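PDB 7JQY: Cif-like 1 from Burkholderia cenocepacia, which probably hydrolyses epoxides, as a Cif-like member of the alpha/beta hydrolase family that assembles into octamers. Local coordinates for residues V128-A133 and T236-F241; I124-A129 and V148-T153. The protein carries 1 engineered substitution. One frame throughout, in Å; residues are numbered along the deposited sequence.

Contact 1. Residues V128-A133 and T236-F241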
ATOM      1  N   VAL B 128     -10.808 -35.789   8.915  1.00 41.63           N
ATOM      2  CA  VAL B 128      -9.703 -36.420   9.629  1.00 42.18           C
ATOM      3  C   VAL B 128     -10.228 -37.405  10.667  1.00 41.28           C
ATOM      4  O   VAL B 128      -9.745 -38.537  10.778  1.00 41.87           O
ATOM      5  CB  VAL B 128      -8.814 -35.342  10.274  1.00 40.91           C
ATOM      6  CG1 VAL B 128      -7.554 -35.968  10.867  1.00 40.48           C
ATOM      7  CG2 VAL B 128      -8.462 -34.266   9.255  1.00 38.18           C
ATOM      8  N   ALA B 129     -11.235 -36.992  11.438  1.00 40.54           N
ATOM      9  CA  ALA B 129     -11.765 -37.873  12.475  1.00 42.23           C
ATOM     10  C   ALA B 129     -12.352 -39.145  11.875  1.00 47.60           C
ATOM     11  O   ALA B 129     -12.175 -40.238  12.426  1.00 48.87           O
ATOM     12  CB  ALA B 129     -12.814 -37.141  13.313  1.00 40.48           C
ATOM     13  N   TYR B 130     -13.049 -39.028  10.740  1.00 45.13           N
ATOM     14  CA  TYR B 130     -13.586 -40.220  10.095  1.00 49.81           C
ATOM     15  C   TYR B 130     -12.467 -41.121   9.591  1.00 49.03           C
ATOM     16  O   TYR B 130     -12.500 -42.341   9.796  1.00 50.70           O
ATOM     17  CB  TYR B 130     -14.518 -39.838   8.941  1.00 48.14           C
ATOM     18  CG  TYR B 130     -14.866 -41.031   8.079  1.00 51.13           C
ATOM     19  CD1 TYR B 130     -15.711 -42.029   8.552  1.00 53.41           C
ATOM     20  CD2 TYR B 130     -14.326 -41.179   6.806  1.00 52.03           C
ATOM     21  CE1 TYR B 130     -16.025 -43.132   7.772  1.00 53.67           C
ATOM     22  CE2 TYR B 130     -14.627 -42.275   6.025  1.00 53.95           C
ATOM     23  CZ  TYR B 130     -15.477 -43.249   6.513  1.00 56.73           C
ATOM     24  OH  TYR B 130     -15.775 -44.343   5.735  1.00 56.22           O
ATOM     25  N   ALA B 131     -11.462 -40.533   8.934  1.00 49.48           N
ATOM     26  CA  ALA B 131     -10.326 -41.312   8.448  1.00 52.32           C
ATOM     27  C   ALA B 131      -9.571 -41.968   9.592  1.00 48.64           C
ATOM     28  O   ALA B 131      -9.011 -43.054   9.421  1.00 52.63           O
ATOM     29  CB  ALA B 131      -9.387 -40.427   7.629  1.00 46.90           C
ATOM     30  N   TYR B 132      -9.560 -41.336  10.763  1.00 48.39           N
ATOM     31  CA  TYR B 132      -8.982 -41.970  11.942  1.00 50.04           C
ATOM     32  C   TYR B 132      -9.760 -43.227  12.305  1.00 53.48           C
ATOM     33  O   TYR B 132      -9.176 -44.304  12.478  1.00 52.29           O
ATOM     34  CB  TYR B 132      -8.981 -40.974  13.110  1.00 50.97           C
ATOM     35  CG  TYR B 132      -8.040 -41.285  14.269  1.00 51.75           C
ATOM     36  CD1 TYR B 132      -7.801 -42.595  14.691  1.00 53.36           C
ATOM     37  CD2 TYR B 132      -7.406 -40.255  14.956  1.00 50.88           C
ATOM     38  CE1 TYR B 132      -6.949 -42.867  15.752  1.00 51.29           C
ATOM     39  CE2 TYR B 132      -6.557 -40.517  16.016  1.00 52.29           C
ATOM     40  CZ  TYR B 132      -6.331 -41.820  16.407  1.00 51.95           C
ATOM     41  OH  TYR B 132      -5.489 -42.063  17.468  1.00 54.52           O
ATOM     42  N   ALA B 133     -11.093 -43.118  12.382  1.00 53.59           N
ATOM     43  CA  ALA B 133     -11.911 -44.269  12.747  1.00 52.86           C
ATOM     44  C   ALA B 133     -11.879 -45.347  11.675  1.00 53.19           C
ATOM     45  O   ALA B 133     -11.938 -46.538  11.996  1.00 54.45           O
ATOM     46  CB  ALA B 133     -13.349 -43.831  13.014  1.00 53.09           C
ATOM     47  N   THR B 236     -11.478 -40.341  -3.606  1.00 54.88           N
ATOM     48  CA  THR B 236     -11.069 -41.702  -3.935  1.00 53.34           C
ATOM     49  C   THR B 236     -10.798 -42.511  -2.673  1.00 55.44           C
ATOM     50  O   THR B 236     -11.260 -43.650  -2.538  1.00 55.84           O
ATOM     51  CB  THR B 236      -9.813 -41.667  -4.813  1.00 52.82           C
ATOM     52  OG1 THR B 236      -9.969 -40.682  -5.841  1.00 54.77           O
ATOM     53  CG2 THR B 236      -9.541 -43.019  -5.440  1.00 56.06           C
ATOM     54  N   ARG B 237     -10.053 -41.931  -1.729  1.00 52.02           N
ATOM     55  CA  ARG B 237      -9.672 -42.691  -0.545  1.00 54.03           C
ATOM     56  C   ARG B 237     -10.877 -42.984   0.341  1.00 54.09           C
ATOM     57  O   ARG B 237     -11.025 -44.104   0.846  1.00 54.58           O
ATOM     58  CB  ARG B 237      -8.579 -41.940   0.226  1.00 52.15           C
ATOM     59  CG  ARG B 237      -8.024 -42.716   1.394  1.00 52.30           C
ATOM     60  CD  ARG B 237      -7.112 -43.830   0.919  1.00 51.62           C
ATOM     61  NE  ARG B 237      -6.555 -44.579   2.037  1.00 52.93           N
ATOM     62  CZ  ARG B 237      -5.351 -44.351   2.554  1.00 55.32           C
ATOM     63  NH1 ARG B 237      -4.583 -43.396   2.043  1.00 53.28           N
ATOM     64  NH2 ARG B 237      -4.913 -45.077   3.575  1.00 56.59           N
ATOM     65  N   PHE B 238     -11.782 -42.010   0.491  1.00 51.36           N
ATOM     66  CA  PHE B 238     -12.914 -42.179   1.404  1.00 52.31           C
ATOM     67  C   PHE B 238     -13.946 -43.159   0.859  1.00 55.41           C
ATOM     68  O   PHE B 238     -14.549 -43.921   1.626  1.00 53.20           O
ATOM     69  CB  PHE B 238     -13.580 -40.829   1.674  1.00 53.24           C
ATOM     70  CG  PHE B 238     -12.933 -40.047   2.767  1.00 52.90           C
ATOM     71  CD1 PHE B 238     -11.568 -40.158   3.003  1.00 51.28           C
ATOM     72  CD2 PHE B 238     -13.689 -39.210   3.568  1.00 51.16           C
ATOM     73  CE1 PHE B 238     -10.969 -39.442   4.013  1.00 50.91           C
ATOM     74  CE2 PHE B 238     -13.099 -38.489   4.582  1.00 50.76           C
ATOM     75  CZ  PHE B 238     -11.733 -38.600   4.808  1.00 49.08           C
ATOM     76  N   LYS B 239     -14.150 -43.159  -0.459  1.00 55.66           N
ATOM     77  CA  LYS B 239     -15.078 -44.103  -1.078  1.00 59.21           C
ATOM     78  C   LYS B 239     -14.661 -45.536  -0.779  1.00 61.31           C
ATOM     79  O   LYS B 239     -15.507 -46.421  -0.593  1.00 60.70           O
ATOM     80  CB  LYS B 239     -15.097 -43.859  -2.593  1.00 59.10           C
ATOM     81  CG  LYS B 239     -15.724 -42.539  -3.022  1.00 62.17           C
ATOM     82  CD  LYS B 239     -15.410 -42.181  -4.482  1.00 66.27           C
ATOM     83  CE  LYS B 239     -16.576 -41.714  -5.333  1.00 69.32           C
ATOM     84  NZ  LYS B 239     -16.046 -40.681  -6.289  1.00 70.96           N
ATOM     85  N   ALA B 240     -13.353 -45.781  -0.765  1.00 57.96           N
ATOM     86  CA  ALA B 240     -12.827 -47.074  -0.346  1.00 59.23           C
ATOM     87  C   ALA B 240     -13.067 -47.320   1.137  1.00 60.28           C
ATOM     88  O   ALA B 240     -13.376 -48.446   1.545  1.00 60.31           O
ATOM     89  CB  ALA B 240     -11.334 -47.166  -0.679  1.00 54.79           C
ATOM     90  N   PHE B 241     -12.938 -46.280   1.964  1.00 58.05           N
ATOM     91  CA  PHE B 241     -13.162 -46.442   3.397  1.00 57.10           C
ATOM     92  C   PHE B 241     -14.597 -46.873   3.702  1.00 59.01           C
ATOM     93  O   PHE B 241     -14.837 -47.609   4.668  1.00 58.56           O
ATOM     94  CB  PHE B 241     -12.867 -45.127   4.133  1.00 57.12           C
ATOM     95  CG  PHE B 241     -11.394 -44.823   4.337  1.00 55.58           C
ATOM     96  CD1 PHE B 241     -10.433 -45.833   4.311  1.00 56.74           C
ATOM     97  CD2 PHE B 241     -10.978 -43.516   4.572  1.00 54.02           C
ATOM     98  CE1 PHE B 241      -9.088 -45.538   4.512  1.00 53.39           C
ATOM     99  CE2 PHE B 241      -9.637 -43.208   4.771  1.00 54.04           C
ATOM    100  CZ  PHE B 241      -8.689 -44.220   4.744  1.00 55.45           C
TER
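Y130 presents the edge of its ring to the face of F238, a T-shaped (edge-to-face) aromatic pair with centroids 5.3 Å apart and planes inclined at 61°. The edge atom concerned is CD2 of Y130, which stands above the F238 plane but displaced toward the rim, 3.7 Å from F238 CE2. The first bond of Y130 already aims at 236-241, and a chi1 of 168° sets CG anti to the backbone N, beside the carbonyl carbon. In F238 the CG is instead anti to the carbonyl carbon (chi1 -85°), and although its CB does not aim at the partner, the ring end swings closer. The side chains of Y130 and F238 slide past each other in opposite directions, and the same holds for Y130 and F241. There the phenolic OH of Y130 lies against the aliphatic root of F241, 3.4 Å from CB, while Y130 CE2 approaches the same CB at 3.8 Å. A131 adds its CB, which comes obliquely to both phenylalanine rings, 4.1 Å from F238 CE1 and 4.0 Å from F241 CE2.

The pairing illustrates how a helix of the alpha/beta hydrolase core can receive a later helix through aromatic side chains: segment 128-133 belongs to helix 124-135, packed against the central sheet, and segment 236-241 ends helix 231-241. The short segments pass 10.9 Å apart, a separation that the rings bridge without any hydrogen bond across the interface. F241 also carries the carbonyl oxygen of R237, from its own helix turn, over one face near the rim. Further apolar cover for Y130 comes from M145 of strand 140-146 and from L246 and L270 in loops.

Contact 2. Residues I124-A129 and V148-T153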
ATOM      1  N   ILE B 124     -13.177 -29.741   8.155  1.00 40.75           N
ATOM      2  CA  ILE B 124     -12.046 -30.575   7.760  1.00 37.31           C
ATOM      3  C   ILE B 124     -11.726 -31.579   8.855  1.00 39.22           C
ATOM      4  O   ILE B 124     -11.326 -32.717   8.577  1.00 39.11           O
ATOM      5  CB  ILE B 124     -10.837 -29.676   7.435  1.00 36.64           C
ATOM      6  CG1 ILE B 124     -11.195 -28.679   6.328  1.00 40.48           C
ATOM      7  CG2 ILE B 124      -9.624 -30.496   7.048  1.00 35.49           C
ATOM      8  CD1 ILE B 124     -11.375 -29.316   4.978  1.00 41.79           C
ATOM      9  N   GLY B 125     -11.929 -31.190  10.114  1.00 36.02           N
ATOM     10  CA  GLY B 125     -11.616 -32.080  11.214  1.00 37.52           C
ATOM     11  C   GLY B 125     -12.487 -33.315  11.265  1.00 37.73           C
ATOM     12  O   GLY B 125     -12.058 -34.356  11.764  1.00 40.15           O
ATOM     13  N   VAL B 126     -13.730 -33.222  10.787  1.00 40.44           N
ATOM     14  CA  VAL B 126     -14.551 -34.421  10.784  1.00 38.24           C
ATOM     15  C   VAL B 126     -14.112 -35.386   9.689  1.00 40.67           C
ATOM     16  O   VAL B 126     -14.294 -36.601   9.830  1.00 43.51           O
ATOM     17  CB  VAL B 126     -16.044 -34.046  10.687  1.00 42.14           C
ATOM     18  CG1 VAL B 126     -16.489 -33.833   9.236  1.00 37.19           C
ATOM     19  CG2 VAL B 126     -16.878 -35.103  11.379  1.00 41.37           C
ATOM     20  N   MET B 127     -13.460 -34.890   8.633  1.00 38.35           N
ATOM     21  CA  MET B 127     -12.886 -35.793   7.642  1.00 40.90           C
ATOM     22  C   MET B 127     -11.674 -36.518   8.211  1.00 44.84           C
ATOM     23  O   MET B 127     -11.520 -37.733   8.024  1.00 44.94           O
ATOM     24  CB  MET B 127     -12.501 -35.019   6.380  1.00 41.62           C
ATOM     25  CG  MET B 127     -13.557 -34.028   5.899  1.00 41.25           C
ATOM     26  SD  MET B 127     -13.069 -33.067   4.442  1.00 40.84           S
ATOM     27  CE  MET B 127     -14.511 -32.025   4.267  1.00 41.68           C
ATOM     28  N   VAL B 128     -10.808 -35.789   8.915  1.00 41.63           N
ATOM     29  CA  VAL B 128      -9.703 -36.420   9.629  1.00 42.18           C
ATOM     30  C   VAL B 128     -10.228 -37.405  10.667  1.00 41.28           C
ATOM     31  O   VAL B 128      -9.745 -38.537  10.778  1.00 41.87           O
ATOM     32  CB  VAL B 128      -8.814 -35.342  10.274  1.00 40.91           C
ATOM     33  CG1 VAL B 128      -7.554 -35.968  10.867  1.00 40.48           C
ATOM     34  CG2 VAL B 128      -8.462 -34.266   9.255  1.00 38.18           C
ATOM     35  N   ALA B 129     -11.235 -36.992  11.438  1.00 40.54           N
ATOM     36  CA  ALA B 129     -11.765 -37.873  12.475  1.00 42.23           C
ATOM     37  C   ALA B 129     -12.352 -39.145  11.875  1.00 47.60           C
ATOM     38  O   ALA B 129     -12.175 -40.238  12.426  1.00 48.87           O
ATOM     39  CB  ALA B 129     -12.814 -37.141  13.313  1.00 40.48           C
ATOM     40  N   VAL B 148     -20.614 -30.789   8.939  1.00 40.15           N
ATOM     41  CA  VAL B 148     -20.208 -30.896   7.536  1.00 41.65           C
ATOM     42  C   VAL B 148     -20.220 -32.355   7.088  1.00 45.60           C
ATOM     43  O   VAL B 148     -19.824 -33.240   7.863  1.00 44.31           O
ATOM     44  CB  VAL B 148     -18.811 -30.272   7.336  1.00 43.53           C
ATOM     45  CG1 VAL B 148     -18.319 -30.412   5.893  1.00 43.81           C
ATOM     46  CG2 VAL B 148     -18.823 -28.812   7.749  1.00 41.01           C
ATOM     47  N   PRO B 149     -20.676 -32.661   5.872  1.00 45.44           N
ATOM     48  CA  PRO B 149     -20.524 -34.023   5.344  1.00 46.13           C
ATOM     49  C   PRO B 149     -19.098 -34.293   4.887  1.00 48.55           C
ATOM     50  O   PRO B 149     -18.369 -33.386   4.481  1.00 48.90           O
ATOM     51  CB  PRO B 149     -21.479 -34.042   4.150  1.00 44.16           C
ATOM     52  CG  PRO B 149     -21.485 -32.599   3.686  1.00 48.85           C
ATOM     53  CD  PRO B 149     -21.423 -31.783   4.948  1.00 44.09           C
ATOM     54  N   VAL B 150     -18.714 -35.568   4.916  1.00 46.07           N
ATOM     55  CA  VAL B 150     -17.353 -35.944   4.531  1.00 49.24           C
ATOM     56  C   VAL B 150     -17.355 -36.372   3.069  1.00 50.18           C
ATOM     57  O   VAL B 150     -18.404 -36.771   2.542  1.00 49.92           O
ATOM     58  CB  VAL B 150     -16.768 -37.041   5.441  1.00 45.84           C
ATOM     59  CG1 VAL B 150     -16.941 -36.675   6.904  1.00 46.89           C
ATOM     60  CG2 VAL B 150     -17.376 -38.393   5.145  1.00 50.25           C
ATOM     61  N   PRO B 151     -16.229 -36.269   2.368  1.00 50.78           N
ATOM     62  CA  PRO B 151     -16.193 -36.706   0.969  1.00 51.54           C
ATOM     63  C   PRO B 151     -16.546 -38.183   0.824  1.00 54.50           C
ATOM     64  O   PRO B 151     -16.323 -38.995   1.725  1.00 52.67           O
ATOM     65  CB  PRO B 151     -14.747 -36.438   0.546  1.00 47.90           C
ATOM     66  CG  PRO B 151     -14.251 -35.383   1.512  1.00 50.17           C
ATOM     67  CD  PRO B 151     -14.959 -35.654   2.802  1.00 47.37           C
ATOM     68  N   GLY B 152     -17.110 -38.521  -0.338  1.00 55.14           N
ATOM     69  CA  GLY B 152     -17.516 -39.865  -0.660  1.00 54.64           C
ATOM     70  C   GLY B 152     -18.980 -40.156  -0.398  1.00 58.16           C
ATOM     71  O   GLY B 152     -19.545 -41.050  -1.038  1.00 60.42           O
ATOM     72  N   THR B 153     -19.607 -39.428   0.521  1.00 57.29           N
ATOM     73  CA  THR B 153     -21.015 -39.664   0.782  1.00 54.39           C
ATOM     74  C   THR B 153     -21.862 -39.036  -0.324  1.00 52.96           C
ATOM     75  O   THR B 153     -21.404 -38.174  -1.074  1.00 52.23           O
ATOM     76  CB  THR B 153     -21.409 -39.102   2.155  1.00 52.09           C
ATOM     77  OG1 THR B 153     -21.247 -37.676   2.172  1.00 48.63           O
ATOM     78  CG2 THR B 153     -20.547 -39.724   3.238  1.00 53.99           C
TER
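In V126, a chi1 of 85° turns CG1 into the crowded position between the backbone N and the carbonyl carbon, and there it meets both V148 O and V150 CG1, each at 3.7 Å. V150 CG1 is anti to its own carbonyl carbon, and the two valine side chains cross at about a right angle. M127 works differently: chi2 178° and chi3 -178° extend the chain, placing SD and then CE beside the loop. M127 SD lies 3.6 Å from CD of P151, again with the side chains crossed, and M127 CE ends 4.1 Å from P149 O.

Helix 124-135 follows the strand-to-helix turn that in alpha/beta hydrolases forms the nucleophile elbow; G125 lies where that elbow is expected, two residues after what is probably the engineered S123. The first turn of helix 124-135 packs on the loop that leaves strand 140-146. That loop has its own order: V150 to T153 form a type II beta turn, with T153 OG1 donating to V150 O at 3.0 Å and, as N-cap, accepting from W156 N of helix 154-161.

No hydrogen bond joins helix to loop. The T153 bonds order the loop and the start of helix 154-161, not the interface. The contact is van der Waals in kind, of methyl, thioether and proline ring, with V148 O and P149 O also touched by carbon atoms, so close fit would matter.

How the contacts relate
Running from the N terminus, helix 124-135 supplies the first side of both contacts, which share V128 and A129. Contact 2 closes the shorter loop, 18 residues carrying the rest of the helix and strand 140-146. Contact 1 closes a longer one of 102 residues, rich in helix and consistent with the cap inserted after this strand in related hydrolases. Both start from the same helix; the shorter lies within the span of the longer except for its first few residues, so they interleave only there. They also meet physically: F238 CD2 approaches P151 O at 3.2 Å. F238 thus touches both helix 124-135 and loop 148-153, tying these two to helix 231-241.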